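PDB 4FLN: protease Do-like 2, chloroplastic from Arabidopsis thaliana, which is a serine protease that performs the primary cleavage of the photodamaged D1 protein of photosystem II in chloroplasts. Local coordinates for residues 153-158 against 203-208; 331-336 against 353-358; 413-418 against 448-453; 461-466 against 476-481. All coordinates share one frame; numbering follows the deposited sequence.

Interaction 1 of 4, residues 153-158 against 203-208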
loop_
_atom_site.group_PDB
_atom_site.type_symbol
_atom_site.label_atom_id
_atom_site.label_comp_id
_atom_site.label_asym_id
_atom_site.label_seq_id
_atom_site.Cartn_x
_atom_site.Cartn_y
_atom_site.Cartn_z
ATOM N N THR B 153 -24.540 -29.999 -4.797
ATOM C CA THR B 153 -24.371 -29.059 -5.896
ATOM C C THR B 153 -25.213 -27.822 -5.623
ATOM O O THR B 153 -26.354 -27.918 -5.160
ATOM C CB THR B 153 -24.727 -29.640 -7.297
ATOM O OG1 THR B 153 -26.146 -29.735 -7.437
ATOM C CG2 THR B 153 -24.112 -31.003 -7.503
ATOM N N VAL B 154 -24.622 -26.664 -5.901
ATOM C CA VAL B 154 -25.282 -25.381 -5.757
ATOM C C VAL B 154 -25.631 -24.878 -7.150
ATOM O O VAL B 154 -24.789 -24.901 -8.044
ATOM C CB VAL B 154 -24.337 -24.391 -5.062
ATOM C CG1 VAL B 154 -24.756 -22.943 -5.300
ATOM C CG2 VAL B 154 -24.242 -24.712 -3.585
ATOM N N VAL B 155 -26.872 -24.439 -7.336
ATOM C CA VAL B 155 -27.339 -23.921 -8.622
ATOM C C VAL B 155 -27.806 -22.468 -8.529
ATOM O O VAL B 155 -28.575 -22.103 -7.637
ATOM C CB VAL B 155 -28.494 -24.775 -9.168
ATOM C CG1 VAL B 155 -29.031 -24.184 -10.447
ATOM C CG2 VAL B 155 -28.021 -26.200 -9.404
ATOM N N GLY B 156 -27.354 -21.638 -9.461
ATOM C CA GLY B 156 -27.686 -20.227 -9.425
ATOM C C GLY B 156 -27.286 -19.455 -10.665
ATOM O O GLY B 156 -26.816 -20.024 -11.648
ATOM N N TYR B 157 -27.479 -18.145 -10.624
ATOM C CA TYR B 157 -27.143 -17.306 -11.759
ATOM C C TYR B 157 -25.998 -16.362 -11.427
ATOM O O TYR B 157 -26.185 -15.393 -10.702
ATOM C CB TYR B 157 -28.369 -16.513 -12.210
ATOM C CG TYR B 157 -29.479 -17.397 -12.723
ATOM C CD1 TYR B 157 -29.603 -17.668 -14.078
ATOM C CD2 TYR B 157 -30.387 -17.978 -11.854
ATOM C CE1 TYR B 157 -30.604 -18.488 -14.552
ATOM C CE2 TYR B 157 -31.394 -18.800 -12.318
ATOM C CZ TYR B 157 -31.497 -19.052 -13.670
ATOM O OH TYR B 157 -32.502 -19.865 -14.148
ATOM N N PRO B 158 -24.809 -16.623 -11.995
ATOM C CA PRO B 158 -23.636 -15.784 -11.716
ATOM C C PRO B 158 -23.916 -14.332 -12.076
ATOM O O PRO B 158 -24.824 -14.060 -12.868
ATOM C CB PRO B 158 -22.571 -16.334 -12.673
ATOM C CG PRO B 158 -23.062 -17.666 -13.111
ATOM C CD PRO B 158 -24.550 -17.611 -13.057
ATOM N N PRO B 203 -30.832 -22.860 -4.918
ATOM C CA PRO B 203 -30.856 -24.120 -4.163
ATOM C C PRO B 203 -29.510 -24.849 -4.060
ATOM O O PRO B 203 -28.687 -24.788 -4.976
ATOM C CB PRO B 203 -31.839 -24.976 -4.970
ATOM C CG PRO B 203 -31.609 -24.529 -6.383
ATOM C CD PRO B 203 -31.261 -23.053 -6.317
ATOM N N ALA B 204 -29.308 -25.545 -2.942
ATOM C CA ALA B 204 -28.224 -26.519 -2.795
ATOM C C ALA B 204 -28.806 -27.940 -2.771
ATOM O O ALA B 204 -29.656 -28.244 -1.933
ATOM C CB ALA B 204 -27.460 -26.246 -1.541
ATOM N N PHE B 205 -28.344 -28.803 -3.680
ATOM C CA PHE B 205 -28.968 -30.115 -3.925
ATOM C C PHE B 205 -28.224 -31.339 -3.380
ATOM O O PHE B 205 -26.997 -31.366 -3.336
ATOM C CB PHE B 205 -29.117 -30.362 -5.427
ATOM C CG PHE B 205 -30.221 -29.592 -6.083
ATOM C CD1 PHE B 205 -31.543 -29.955 -5.898
ATOM C CD2 PHE B 205 -29.932 -28.535 -6.937
ATOM C CE1 PHE B 205 -32.560 -29.257 -6.530
ATOM C CE2 PHE B 205 -30.945 -27.835 -7.572
ATOM C CZ PHE B 205 -32.260 -28.197 -7.370
ATOM N N ASN B 206 -28.997 -32.366 -3.028
ATOM C CA ASN B 206 -28.500 -33.726 -2.815
ATOM C C ASN B 206 -28.071 -34.290 -4.135
ATOM O O ASN B 206 -28.147 -33.627 -5.160
ATOM C CB ASN B 206 -29.644 -34.650 -2.416
ATOM C CG ASN B 206 -30.024 -34.526 -0.991
ATOM O OD1 ASN B 206 -31.207 -34.531 -0.664
ATOM N ND2 ASN B 206 -29.031 -34.427 -0.115
ATOM N N ASP B 207 -27.654 -35.546 -4.120
ATOM C CA ASP B 207 -27.545 -36.287 -5.365
ATOM C C ASP B 207 -28.892 -36.944 -5.687
ATOM O O ASP B 207 -29.066 -37.542 -6.748
ATOM C CB ASP B 207 -26.413 -37.317 -5.312
ATOM C CG ASP B 207 -26.449 -38.159 -4.055
ATOM O OD1 ASP B 207 -27.558 -38.406 -3.533
ATOM O OD2 ASP B 207 -25.364 -38.568 -3.586
ATOM N N GLN B 208 -29.849 -36.819 -4.772
ATOM C CA GLN B 208 -31.203 -37.293 -5.041
ATOM C C GLN B 208 -32.121 -36.194 -5.573
ATOM O O GLN B 208 -33.298 -36.430 -5.811
ATOM C CB GLN B 208 -31.823 -37.926 -3.797
ATOM C CG GLN B 208 -31.307 -39.310 -3.479
ATOM C CD GLN B 208 -30.912 -39.441 -2.023
ATOM O OE1 GLN B 208 -30.308 -38.529 -1.448
ATOM N NE2 GLN B 208 -31.257 -40.573 -1.413
#
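Thr153, Phe205 and Val155 bury the most surface where strand 151-156 runs antiparallel to strand 203-205, with 4.6 Å between the axes of the two short segments. Thr153 and Phe205 form a hydrogen-bonded pair. The bond from Phe205 N to Thr153 O, at 2.6 Å, is nearly straight and lies in the carbonyl plane; its return partner, from Thr153 N to Phe205 O, is longer at 3.2 Å and arrives on a lone pair. A third bond, 3.0 Å from Val155 N to Pro203 O, comes in almost along the C=O axis.

The side chains of Thr153 and Phe205 lie on one face of the sheet and cross obliquely. With chi1 at 75°, Thr153 OG1 sits in the crowded position between its own N and carbonyl carbon, and it meets Phe205 CB at 3.6 Å. Phe205 CG is anti to its carbonyl carbon (chi1 -75°), which presents a ring edge to Val155: CG2 of Val155 lies in the ring plane, 3.8 Å from Phe205 CE2. Val155 also rests its CB on CG of Pro203, and both residues pack on Val50 of strand 50-57. Val154 and Ala204 occupy the other face as a non-hydrogen-bonded pair, joined by a methyl contact.

The strands are the first and last in the order of the second six-stranded barrel of the chymotrypsin-like protease domain, so their pairing closes it. Ser200, probably the charge-relay serine, lies just before strand 203-205. Three main-chain bonds set the register of this buried seam, while the side chains add mainly apolar contacts, with Thr153 OG1 the polar atom that meets Phe205.

Interaction 2 of 4, residues 331-336 against 353-358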
loop_
_atom_site.group_PDB
_atom_site.type_symbol
_atom_site.label_atom_id
_atom_site.label_comp_id
_atom_site.label_asym_id
_atom_site.label_seq_id
_atom_site.Cartn_x
_atom_site.Cartn_y
_atom_site.Cartn_z
ATOM N N LYS B 331 -36.385 -23.318 18.775
ATOM C CA LYS B 331 -37.641 -22.949 19.407
ATOM C C LYS B 331 -38.282 -21.807 18.633
ATOM O O LYS B 331 -37.705 -21.296 17.679
ATOM C CB LYS B 331 -37.395 -22.519 20.861
ATOM C CG LYS B 331 -36.874 -23.617 21.797
ATOM C CD LYS B 331 -37.944 -24.667 22.094
ATOM C CE LYS B 331 -37.512 -25.598 23.214
ATOM N NZ LYS B 331 -38.472 -26.710 23.434
ATOM N N PHE B 332 -39.468 -21.392 19.056
ATOM C CA PHE B 332 -40.104 -20.209 18.481
ATOM C C PHE B 332 -40.279 -19.106 19.515
ATOM O O PHE B 332 -40.269 -19.359 20.718
ATOM C CB PHE B 332 -41.432 -20.576 17.826
ATOM C CG PHE B 332 -41.271 -21.430 16.607
ATOM C CD1 PHE B 332 -41.124 -20.851 15.353
ATOM C CD2 PHE B 332 -41.222 -22.809 16.714
ATOM C CE1 PHE B 332 -40.948 -21.638 14.233
ATOM C CE2 PHE B 332 -41.048 -23.597 15.598
ATOM C CZ PHE B 332 -40.910 -23.016 14.358
ATOM N N ALA B 333 -40.403 -17.873 19.054
ATOM C CA ALA B 333 -40.596 -16.777 19.987
ATOM C C ALA B 333 -41.783 -17.106 20.879
ATOM O O ALA B 333 -42.853 -17.473 20.397
ATOM C CB ALA B 333 -40.816 -15.473 19.248
ATOM N N GLY B 334 -41.577 -17.000 22.184
ATOM C CA GLY B 334 -42.629 -17.257 23.145
ATOM C C GLY B 334 -42.550 -18.619 23.807
ATOM O O GLY B 334 -43.206 -18.854 24.822
ATOM N N ASP B 335 -41.750 -19.519 23.240
ATOM C CA ASP B 335 -41.670 -20.888 23.751
ATOM C C ASP B 335 -41.026 -20.980 25.124
ATOM O O ASP B 335 -40.193 -20.151 25.497
ATOM C CB ASP B 335 -40.895 -21.790 22.793
ATOM C CG ASP B 335 -41.704 -22.200 21.587
ATOM O OD1 ASP B 335 -42.915 -21.864 21.525
ATOM O OD2 ASP B 335 -41.121 -22.878 20.709
ATOM N N ILE B 336 -41.401 -22.010 25.869
ATOM C CA ILE B 336 -40.765 -22.279 27.151
ATOM C C ILE B 336 -39.809 -23.469 27.053
ATOM O O ILE B 336 -40.144 -24.507 26.477
ATOM C CB ILE B 336 -41.813 -22.530 28.247
ATOM C CG1 ILE B 336 -42.717 -21.298 28.401
ATOM C CG2 ILE B 336 -41.141 -22.904 29.554
ATOM C CD1 ILE B 336 -43.437 -21.192 29.739
ATOM N N VAL B 353 -38.914 -18.455 29.425
ATOM C CA VAL B 353 -39.464 -18.026 28.150
ATOM C C VAL B 353 -38.310 -17.569 27.273
ATOM O O VAL B 353 -37.415 -16.861 27.742
ATOM C CB VAL B 353 -40.465 -16.860 28.302
ATOM C CG1 VAL B 353 -41.012 -16.448 26.933
ATOM C CG2 VAL B 353 -41.593 -17.230 29.255
ATOM N N LEU B 354 -38.328 -17.980 26.008
ATOM C CA LEU B 354 -37.291 -17.589 25.065
ATOM C C LEU B 354 -37.807 -16.576 24.052
ATOM O O LEU B 354 -38.731 -16.854 23.299
ATOM C CB LEU B 354 -36.768 -18.812 24.322
ATOM C CG LEU B 354 -36.548 -20.045 25.183
ATOM C CD1 LEU B 354 -36.164 -21.239 24.318
ATOM C CD2 LEU B 354 -35.497 -19.749 26.223
ATOM N N ARG B 355 -37.204 -15.398 24.021
ATOM C CA ARG B 355 -37.558 -14.432 22.994
ATOM C C ARG B 355 -36.326 -14.041 22.190
ATOM O O ARG B 355 -35.199 -14.231 22.650
ATOM C CB ARG B 355 -38.253 -13.209 23.600
ATOM C CG ARG B 355 -39.598 -13.538 24.231
ATOM C CD ARG B 355 -40.703 -12.611 23.739
ATOM N NE ARG B 355 -41.594 -13.268 22.784
ATOM C CZ ARG B 355 -42.853 -13.610 23.042
ATOM N NH1 ARG B 355 -43.381 -13.354 24.223
ATOM N NH2 ARG B 355 -43.586 -14.206 22.112
ATOM N N PRO B 356 -36.541 -13.528 20.971
ATOM C CA PRO B 356 -35.451 -13.047 20.122
ATOM C C PRO B 356 -34.664 -11.959 20.829
ATOM O O PRO B 356 -35.227 -11.237 21.642
ATOM C CB PRO B 356 -36.178 -12.478 18.899
ATOM C CG PRO B 356 -37.612 -12.421 19.259
ATOM C CD PRO B 356 -37.837 -13.464 20.283
ATOM N N ARG B 357 -33.375 -11.863 20.537
ATOM C CA ARG B 357 -32.521 -10.885 21.194
ATOM C C ARG B 357 -33.057 -9.469 21.013
ATOM O O ARG B 357 -33.540 -9.116 19.937
ATOM C CB ARG B 357 -31.104 -10.973 20.643
ATOM C CG ARG B 357 -30.048 -10.511 21.616
ATOM C CD ARG B 357 -28.807 -11.381 21.524
ATOM N NE ARG B 357 -27.911 -11.136 22.647
ATOM C CZ ARG B 357 -27.000 -10.170 22.670
ATOM N NH1 ARG B 357 -26.868 -9.365 21.626
ATOM N NH2 ARG B 357 -26.220 -10.007 23.731
ATOM N N VAL B 358 -32.970 -8.671 22.077
ATOM C CA VAL B 358 -33.288 -7.244 22.025
ATOM C C VAL B 358 -31.991 -6.435 21.885
ATOM O O VAL B 358 -31.177 -6.380 22.809
ATOM C CB VAL B 358 -34.033 -6.800 23.303
ATOM C CG1 VAL B 358 -34.219 -5.288 23.336
ATOM C CG2 VAL B 358 -35.368 -7.512 23.411
#
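The tight part of this contact is the turn from Phe332 to Asp335 gripped by the backbone of Leu354. The turn is type II, closed by a bond from Asp335 N to Phe332 O, and Gly334 has a positive phi of 101°, at which a CB would be jammed against the preceding carbonyl oxygen. Leu354 uses both its backbone polar atoms: Gly334 N donates to Leu354 O at 3.1 Å, and Leu354 N donates to Asp335 O at 2.9 Å, nearly along the C=O axis. Asp335 turns its carboxylate back to its own segment, where Phe332 N reaches OD2 at 2.8 Å from above the carboxylate plane.

Leu354, the buried residue of the contact, sends CD1 to within 3.5 Å of Lys331 CG, the two chains crossing obliquely. A bend at chi2 (-70°) carries the rest of Lys331 away, and its NZ forms a salt bridge with Asp304.

Toward the solvent the fit loosens. Arg355, bent at chi2 and chi3, lays one face of its guanidinium over Gly334, with NH2 3.4 Å from Gly334 CA; this is a contact without a hydrogen bond. Ala333 CB touches Pro356 CD at 3.7 Å, and Ile336 CG1 only just meets Val353 CG2 at 4.3 Å.

Phe332 points from the turn to helix 233-246, stacking on His238 and making a cation-pi contact with Arg245. Ile336 and Val353 form an antiparallel non-hydrogen-bonded pair at the open end of the hairpin of strands 336-343 and 346-353, which belongs to the antiparallel sheet of the first PDZ domain.

Interaction 3 of 4, residues 413-418 against 448-453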
loop_
_atom_site.group_PDB
_atom_site.type_symbol
_atom_site.label_atom_id
_atom_site.label_comp_id
_atom_site.label_asym_id
_atom_site.label_seq_id
_atom_site.Cartn_x
_atom_site.Cartn_y
_atom_site.Cartn_z
ATOM N N GLY B 413 -37.737 -1.178 24.203
ATOM C CA GLY B 413 -37.904 0.144 23.620
ATOM C C GLY B 413 -36.786 1.149 23.880
ATOM O O GLY B 413 -36.818 2.267 23.369
ATOM N N GLU B 414 -35.789 0.763 24.667
ATOM C CA GLU B 414 -34.675 1.660 24.946
ATOM C C GLU B 414 -33.830 1.902 23.695
ATOM O O GLU B 414 -33.647 1.012 22.866
ATOM C CB GLU B 414 -33.807 1.121 26.085
ATOM C CG GLU B 414 -32.674 2.047 26.493
ATOM C CD GLU B 414 -31.700 1.397 27.461
ATOM O OE1 GLU B 414 -31.962 0.252 27.878
ATOM O OE2 GLU B 414 -30.670 2.022 27.801
ATOM N N GLN B 415 -33.335 3.126 23.561
ATOM C CA GLN B 415 -32.409 3.476 22.500
ATOM C C GLN B 415 -31.328 4.342 23.088
ATOM O O GLN B 415 -31.459 4.857 24.193
ATOM C CB GLN B 415 -33.097 4.275 21.396
ATOM C CG GLN B 415 -34.088 3.509 20.562
ATOM C CD GLN B 415 -34.761 4.389 19.531
ATOM O OE1 GLN B 415 -34.931 5.585 19.744
ATOM N NE2 GLN B 415 -35.145 3.802 18.402
ATOM N N ILE B 416 -30.248 4.483 22.336
ATOM C CA ILE B 416 -29.250 5.491 22.593
ATOM C C ILE B 416 -29.571 6.564 21.570
ATOM O O ILE B 416 -29.575 6.306 20.362
ATOM C CB ILE B 416 -27.817 4.955 22.361
ATOM C CG1 ILE B 416 -27.524 3.778 23.287
ATOM C CG2 ILE B 416 -26.791 6.039 22.593
ATOM C CD1 ILE B 416 -26.199 3.114 23.007
ATOM N N VAL B 417 -29.893 7.755 22.053
ATOM C CA VAL B 417 -30.179 8.854 21.159
ATOM C C VAL B 417 -28.917 9.680 21.015
ATOM O O VAL B 417 -28.289 10.056 22.009
ATOM C CB VAL B 417 -31.302 9.741 21.692
ATOM C CG1 VAL B 417 -31.658 10.807 20.656
ATOM C CG2 VAL B 417 -32.509 8.898 22.043
ATOM N N ILE B 418 -28.528 9.943 19.777
ATOM C CA ILE B 418 -27.347 10.743 19.564
ATOM C C ILE B 418 -27.663 12.024 18.822
ATOM O O ILE B 418 -28.621 12.112 18.058
ATOM C CB ILE B 418 -26.256 9.984 18.799
ATOM C CG1 ILE B 418 -26.686 9.770 17.351
ATOM C CG2 ILE B 418 -25.938 8.667 19.482
ATOM C CD1 ILE B 418 -25.523 9.708 16.392
ATOM N N ARG B 448 -35.574 8.043 27.338
ATOM C CA ARG B 448 -35.751 6.603 27.150
ATOM C C ARG B 448 -35.478 6.165 25.711
ATOM O O ARG B 448 -34.826 5.149 25.462
ATOM C CB ARG B 448 -37.160 6.181 27.576
ATOM C CG ARG B 448 -37.561 6.655 28.963
ATOM C CD ARG B 448 -38.919 6.105 29.388
ATOM N NE ARG B 448 -38.767 5.030 30.368
ATOM C CZ ARG B 448 -39.090 3.759 30.149
ATOM N NH1 ARG B 448 -39.609 3.397 28.981
ATOM N NH2 ARG B 448 -38.904 2.852 31.103
ATOM N N ASN B 449 -35.986 6.945 24.769
ATOM C CA ASN B 449 -35.764 6.709 23.352
ATOM C C ASN B 449 -36.093 7.994 22.617
ATOM O O ASN B 449 -36.376 9.006 23.246
ATOM C CB ASN B 449 -36.640 5.571 22.857
ATOM C CG ASN B 449 -38.074 5.710 23.319
ATOM O OD1 ASN B 449 -38.787 6.611 22.884
ATOM N ND2 ASN B 449 -38.504 4.817 24.205
ATOM N N ILE B 450 -36.070 7.977 21.293
ATOM C CA ILE B 450 -36.219 9.229 20.563
ATOM C C ILE B 450 -37.673 9.696 20.430
ATOM O O ILE B 450 -37.932 10.875 20.212
ATOM C CB ILE B 450 -35.552 9.169 19.192
ATOM C CG1 ILE B 450 -35.440 10.582 18.609
ATOM C CG2 ILE B 450 -36.321 8.236 18.276
ATOM C CD1 ILE B 450 -34.727 10.636 17.286
ATOM N N HIS B 451 -38.615 8.770 20.567
ATOM C CA HIS B 451 -40.033 9.107 20.546
ATOM C C HIS B 451 -40.343 9.856 21.837
ATOM O O HIS B 451 -41.078 10.844 21.850
ATOM C CB HIS B 451 -40.861 7.823 20.464
ATOM C CG HIS B 451 -42.220 8.004 19.862
ATOM N ND1 HIS B 451 -43.247 8.652 20.513
ATOM C CD2 HIS B 451 -42.731 7.592 18.676
ATOM C CE1 HIS B 451 -44.324 8.646 19.750
ATOM N NE2 HIS B 451 -44.037 8.012 18.629
ATOM N N HIS B 452 -39.764 9.365 22.927
ATOM C CA HIS B 452 -39.843 10.016 24.224
ATOM C C HIS B 452 -39.288 11.439 24.121
ATOM O O HIS B 452 -39.980 12.416 24.437
ATOM C CB HIS B 452 -39.035 9.215 25.244
ATOM C CG HIS B 452 -39.154 9.720 26.644
ATOM N ND1 HIS B 452 -38.183 9.500 27.597
ATOM C CD2 HIS B 452 -40.127 10.435 27.257
ATOM C CE1 HIS B 452 -38.554 10.054 28.738
ATOM N NE2 HIS B 452 -39.728 10.632 28.556
ATOM N N LEU B 453 -38.041 11.560 23.673
ATOM C CA LEU B 453 -37.454 12.881 23.512
ATOM C C LEU B 453 -38.391 13.776 22.719
ATOM O O LEU B 453 -38.599 14.935 23.071
ATOM C CB LEU B 453 -36.102 12.810 22.812
ATOM C CG LEU B 453 -35.478 14.181 22.573
ATOM C CD1 LEU B 453 -35.171 14.857 23.906
ATOM C CD2 LEU B 453 -34.226 14.075 21.704
#
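An asparagine N-cap opens helix 450-459 of the second PDZ domain, and residues 413-417, leading into strand 417-422, bind to that helix start. With CG of Asn449 in the crowded position between N and the carbonyl carbon (chi1 47°), OD1 accepts from His452 N at 2.9 Å, the donor lying above the amide carbonyl plane, and weakly from His451 N. The other end of the same amide, ND2, makes a weak bond to Gly413 O at 3.2 Å.

Gln415 bonds at two points. Its backbone N donates to Arg448 O at 3.2 Å, and its extended side chain crosses Asn449 obliquely, the two amide planes 85° apart, to bring OE1 within 3.1 Å of Ile450 N. This bond lies in the carbonyl plane of OE1, which also touches Ile450 CG2 at 3.3 Å.

Next to this polar layer, Val417 points toward the helix: CG2 packs against Asn449 C at 3.7 Å, and CG1 approaches Leu453 CD2. Phe380 of strand 378-382 touches both Val417 and Leu453. Two side-chain amide oxygens thus accept from the N-H groups of Ile450 and His452, and weakly from that of His451, and probably interact favourably with the positive end of the helix dipole.

Interaction 4 of 4, residues 461-466 against 476-481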
loop_
_atom_site.group_PDB
_atom_site.type_symbol
_atom_site.label_atom_id
_atom_site.label_comp_id
_atom_site.label_asym_id
_atom_site.label_seq_id
_atom_site.Cartn_x
_atom_site.Cartn_y
_atom_site.Cartn_z
ATOM N N LYS B 461 -43.133 23.701 27.621
ATOM C CA LYS B 461 -43.512 25.107 27.647
ATOM C C LYS B 461 -42.426 25.997 28.259
ATOM O O LYS B 461 -42.613 27.209 28.383
ATOM C CB LYS B 461 -44.865 25.294 28.353
ATOM C CG LYS B 461 -45.674 23.998 28.481
ATOM C CD LYS B 461 -47.176 24.228 28.629
ATOM C CE LYS B 461 -47.794 24.661 27.309
ATOM N NZ LYS B 461 -47.277 23.845 26.172
ATOM N N ASP B 462 -41.298 25.395 28.645
ATOM C CA ASP B 462 -40.314 26.088 29.484
ATOM C C ASP B 462 -39.490 27.128 28.763
ATOM O O ASP B 462 -39.504 27.219 27.539
ATOM C CB ASP B 462 -39.343 25.091 30.102
ATOM C CG ASP B 462 -39.908 24.417 31.319
ATOM O OD1 ASP B 462 -40.639 25.102 32.074
ATOM O OD2 ASP B 462 -39.620 23.209 31.514
ATOM N N LYS B 463 -38.707 27.860 29.545
ATOM C CA LYS B 463 -37.938 28.978 29.026
ATOM C C LYS B 463 -36.853 28.443 28.111
ATOM O O LYS B 463 -36.713 28.877 26.969
ATOM C CB LYS B 463 -37.328 29.772 30.184
ATOM C CG LYS B 463 -36.356 30.875 29.775
ATOM C CD LYS B 463 -36.983 31.876 28.821
ATOM C CE LYS B 463 -36.069 33.075 28.609
ATOM N NZ LYS B 463 -36.611 34.023 27.596
ATOM N N TYR B 464 -36.106 27.470 28.619
ATOM C CA TYR B 464 -34.990 26.913 27.879
ATOM C C TYR B 464 -35.179 25.441 27.512
ATOM O O TYR B 464 -35.898 24.692 28.179
ATOM C CB TYR B 464 -33.700 27.075 28.680
ATOM C CG TYR B 464 -33.377 28.504 29.060
ATOM C CD1 TYR B 464 -33.497 28.938 30.375
ATOM C CD2 TYR B 464 -32.944 29.412 28.105
ATOM C CE1 TYR B 464 -33.200 30.235 30.727
ATOM C CE2 TYR B 464 -32.645 30.712 28.445
ATOM C CZ TYR B 464 -32.775 31.122 29.757
ATOM O OH TYR B 464 -32.475 32.425 30.094
ATOM N N LEU B 465 -34.526 25.039 26.432
ATOM C CA LEU B 465 -34.371 23.633 26.120
ATOM C C LEU B 465 -32.998 23.215 26.632
ATOM O O LEU B 465 -31.973 23.639 26.096
ATOM C CB LEU B 465 -34.468 23.421 24.606
ATOM C CG LEU B 465 -35.811 23.783 23.953
ATOM C CD1 LEU B 465 -35.742 23.639 22.441
ATOM C CD2 LEU B 465 -36.941 22.933 24.511
ATOM N N VAL B 466 -32.971 22.393 27.676
ATOM C CA VAL B 466 -31.698 21.975 28.261
ATOM C C VAL B 466 -31.330 20.526 27.917
ATOM O O VAL B 466 -32.011 19.591 28.319
ATOM C CB VAL B 466 -31.682 22.161 29.799
ATOM C CG1 VAL B 466 -30.332 21.788 30.358
ATOM C CG2 VAL B 466 -32.017 23.589 30.165
ATOM N N VAL B 476 -27.739 24.617 26.155
ATOM C CA VAL B 476 -28.967 25.303 26.497
ATOM C C VAL B 476 -29.418 26.123 25.313
ATOM O O VAL B 476 -28.608 26.784 24.664
ATOM C CB VAL B 476 -28.813 26.207 27.737
ATOM C CG1 VAL B 476 -29.909 27.254 27.762
ATOM C CG2 VAL B 476 -28.849 25.373 29.007
ATOM N N LEU B 477 -30.715 26.062 25.031
ATOM C CA LEU B 477 -31.299 26.832 23.946
ATOM C C LEU B 477 -32.585 27.478 24.402
ATOM O O LEU B 477 -33.255 26.963 25.296
ATOM C CB LEU B 477 -31.567 25.938 22.744
ATOM C CG LEU B 477 -30.271 25.439 22.117
ATOM C CD1 LEU B 477 -30.184 23.929 22.214
ATOM C CD2 LEU B 477 -30.188 25.906 20.685
ATOM N N GLU B 478 -32.925 28.608 23.789
ATOM C CA GLU B 478 -34.161 29.311 24.120
ATOM C C GLU B 478 -35.341 28.832 23.260
ATOM O O GLU B 478 -35.284 28.882 22.027
ATOM C CB GLU B 478 -33.966 30.817 23.967
ATOM C CG GLU B 478 -34.754 31.626 24.965
ATOM C CD GLU B 478 -34.967 33.058 24.519
ATOM O OE1 GLU B 478 -36.105 33.557 24.673
ATOM O OE2 GLU B 478 -34.001 33.680 24.020
ATOM N N ARG B 479 -36.410 28.376 23.912
ATOM C CA ARG B 479 -37.550 27.787 23.202
ATOM C C ARG B 479 -38.098 28.642 22.063
ATOM O O ARG B 479 -38.187 28.180 20.925
ATOM C CB ARG B 479 -38.688 27.440 24.166
ATOM C CG ARG B 479 -38.692 25.989 24.611
ATOM C CD ARG B 479 -40.000 25.587 25.271
ATOM N NE ARG B 479 -41.139 25.878 24.414
ATOM C CZ ARG B 479 -42.022 26.837 24.657
ATOM N NH1 ARG B 479 -41.907 27.589 25.739
ATOM N NH2 ARG B 479 -43.031 27.035 23.825
ATOM N N GLU B 480 -38.464 29.884 22.369
ATOM C CA GLU B 480 -39.186 30.709 21.405
ATOM C C GLU B 480 -38.341 31.013 20.170
ATOM O O GLU B 480 -38.841 30.973 19.042
ATOM C CB GLU B 480 -39.702 31.997 22.061
ATOM N N ALA B 481 -37.065 31.305 20.385
ATOM C CA ALA B 481 -36.154 31.589 19.281
ATOM C C ALA B 481 -35.903 30.349 18.425
ATOM O O ALA B 481 -35.736 30.451 17.210
ATOM C CB ALA B 481 -34.835 32.154 19.805
HETATM O O HOH W 1 -38.436 30.662 24.688
#
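A bend at chi2 (57°) in Lys463, whose CG is anti to the backbone N, and an extended Glu478 chain bring an ammonium and a carboxylate together across the open end of a beta hairpin. Strands 464-469 and 474-478 form this hairpin in the second PDZ domain, and Glu478 is also the N-cap residue of helix 479-493. Lys463 NZ forms a salt bridge with Glu478 OE1 at 3.0 Å, approaching from above the carboxylate plane.

Leu465 and Leu477 are the hydrogen-bonded pair. Leu465 N donates to Leu477 O at 2.6 Å, and Leu477 N returns a bond of 2.9 Å to Leu465 O, on a lone pair. Tyr464 and Val466 share the other face with Val476 and Glu478. Tyr464 CG is anti to its carbonyl carbon (chi1 -57°); Leu477 O lies at the edge of its ring, while CD2 meets Val476 CG1 at 3.7 Å. The side chains of Val466 and Val476 lie side by side, pointing the same way. Beyond the hairpin, Tyr464 OH bonds to Glu269 of another subunit, the third of the hexamer, so this face belongs to a subunit interface.

At the helix start, Arg479 N donates to Lys463 O at 3.1 Å, carrying the strand pairing into the first turn. Arg479 buries more surface than any other residue here; its side chain crosses Leu465 at about a right angle, with CG 3.5 Å from Leu465 CD2. Bent at chi3, it donates from NH1 to Asp462 O at 3.0 Å, an oxygen less surely placed, and Lys461 CA lies over one face of its guanidinium.

How the interactions relate
From the N terminus, the four contacts follow one another in series; none nests in or crosses another. Interaction 1 closes a loop of 44 residues and joins the edges of the second protease barrel. Interaction 2 spans 16 residues, mostly the hairpin of strands 336-343 and 346-353, in the first PDZ domain; its centre is about 32 Å from that of interaction 1. Interactions 3 and 4 belong to the second PDZ domain. The former bridges 29 residues to tie a helix start to a strand, the latter 9 at a hairpin. Helix 450-459 leads from one to strand 464-469 of the other, and both reach the same sheet, their centres about 20 Å apart.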